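Local coordinates for uncharacterized protein aq_328 (Aquifex aeolicus, PDB 1R4V) that is of unknown function but has a histone-like, mostly helical fold and may take part in protein heterodimerization, at residues A[43-46]-A[47-50]. Residues are numbered along the deposited sequence; the frame is centred on the assembly and turned at random.
Sequences DLTD and ETIE. With ZN (zinc ion), chain E.
Two threonines, T45 and T48, trade side-chain and backbone bonds at the start of helix 46-62, each hydroxyl oxygen accepting from the other residue's backbone. The amide of T45 points straight at T48 OG1, N to OG1 3.0 Å with an N-H...O angle of 179°, and T48 N returns a longer bond to T45 OG1 at 3.2 Å. In both residues OG1 sits between the backbone N and the carbonyl carbon (chi1 62° in T45, 53° in T48), which turns the two hydroxyls inward to face the opposing amides. This reciprocal pair is a capping box, with T45 as N-cap of one of the long helices of this histone-like fold. T48 OG1 also donates to a water, 2.6 Å from it, that in turn donates to D43 O; a valine at T48 would probably leave the T45 amide without its acceptor and break this water link to the loop. A second water joins T45 OG1 to E47 OE1. Behind the cap the helical bonding begins, I49 N bonding to T45 O at 2.8 Å. L44 CD1 packs on I49 CG1 at 3.7 Å, the side chains crossing at about a right angle, with F36 of helix 29-40 against L44. On the first turn D46 OD2 binds zinc at 2.0 Å together with E21, while its OD1 makes a salt bridge to R25.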
loop_
_atom_site.group_PDB
_atom_site.type_symbol
_atom_site.label_atom_id
_atom_site.label_comp_id
_atom_site.label_asym_id
_atom_site.label_seq_id
_atom_site.Cartn_x
_atom_site.Cartn_y
_atom_site.Cartn_z
ATOM N N ASP A 43 12.201 -3.144 11.773
ATOM C CA ASP A 43 12.528 -4.544 11.686
ATOM C C ASP A 43 11.232 -5.351 11.568
ATOM O O ASP A 43 10.501 -5.528 12.532
ATOM C CB ASP A 43 13.345 -4.908 12.925
ATOM C CG ASP A 43 13.794 -6.366 12.958
ATOM O OD1 ASP A 43 13.531 -7.123 11.994
ATOM O OD2 ASP A 43 14.424 -6.861 13.934
ATOM N N LEU A 44 10.948 -5.857 10.371
ATOM C CA LEU A 44 9.779 -6.693 10.104
ATOM C C LEU A 44 10.097 -8.187 10.194
ATOM O O LEU A 44 11.241 -8.584 10.006
ATOM C CB LEU A 44 9.279 -6.414 8.679
ATOM C CG LEU A 44 8.895 -5.005 8.251
ATOM C CD1 LEU A 44 8.681 -4.934 6.730
ATOM C CD2 LEU A 44 7.651 -4.579 9.007
ATOM N N THR A 45 9.074 -8.993 10.471
ATOM C CA THR A 45 9.086 -10.449 10.386
ATOM C C THR A 45 8.040 -10.865 9.367
ATOM O O THR A 45 7.221 -10.029 8.960
ATOM C CB THR A 45 8.703 -11.098 11.714
ATOM O OG1 THR A 45 7.365 -10.735 12.095
ATOM C CG2 THR A 45 9.559 -10.574 12.853
ATOM N N ASP A 46 8.036 -12.139 8.974
ATOM C CA ASP A 46 7.007 -12.644 8.072
ATOM C C ASP A 46 5.613 -12.321 8.627
ATOM O O ASP A 46 4.764 -11.878 7.865
ATOM C CB ASP A 46 7.126 -14.149 7.815
ATOM C CG ASP A 46 8.329 -14.531 6.950
ATOM O OD1 ASP A 46 8.797 -13.713 6.136
ATOM O OD2 ASP A 46 8.892 -15.652 6.994
ATOM N N GLU A 47 5.388 -12.544 9.925
ATOM C CA GLU A 47 4.119 -12.256 10.588
ATOM C C GLU A 47 3.692 -10.793 10.457
ATOM O O GLU A 47 2.515 -10.519 10.144
ATOM C CB GLU A 47 4.180 -12.589 12.080
ATOM C CG GLU A 47 2.834 -12.346 12.761
ATOM C CD GLU A 47 2.785 -12.741 14.223
ATOM O OE1 GLU A 47 3.796 -12.606 14.961
ATOM O OE2 GLU A 47 1.690 -13.191 14.618
ATOM N N THR A 48 4.615 -9.858 10.711
ATOM C CA THR A 48 4.257 -8.445 10.628
ATOM C C THR A 48 4.206 -7.920 9.189
ATOM O O THR A 48 3.484 -6.954 8.929
ATOM C CB THR A 48 5.129 -7.529 11.524
ATOM O OG1 THR A 48 6.540 -7.715 11.290
ATOM C CG2 THR A 48 4.857 -7.844 13.006
ATOM N N ILE A 49 4.966 -8.514 8.268
ATOM C CA ILE A 49 4.817 -8.206 6.844
ATOM C C ILE A 49 3.423 -8.583 6.368
ATOM O O ILE A 49 2.811 -7.809 5.634
ATOM C CB ILE A 49 5.877 -8.894 5.964
ATOM C CG1 ILE A 49 7.251 -8.291 6.215
ATOM C CG2 ILE A 49 5.520 -8.795 4.458
ATOM C CD1 ILE A 49 8.419 -9.180 5.756
ATOM N N GLU A 50 2.911 -9.745 6.764
ATOM C CA GLU A 50 1.557 -10.133 6.390
ATOM C C GLU A 50 0.506 -9.128 6.887
ATOM O O GLU A 50 -0.431 -8.774 6.153
ATOM C CB GLU A 50 1.217 -11.526 6.927
ATOM C CG GLU A 50 1.936 -12.641 6.202
ATOM C CD GLU A 50 1.384 -12.895 4.807
ATOM O OE1 GLU A 50 0.182 -12.654 4.550
ATOM O OE2 GLU A 50 2.170 -13.364 3.959
HETATM ZN ZN ZN E . 10.501 -16.511 6.210
HETATM O O HOH W 1 8.033 -6.804 13.255
HETATM O O HOH W 2 6.402 -11.059 14.552
#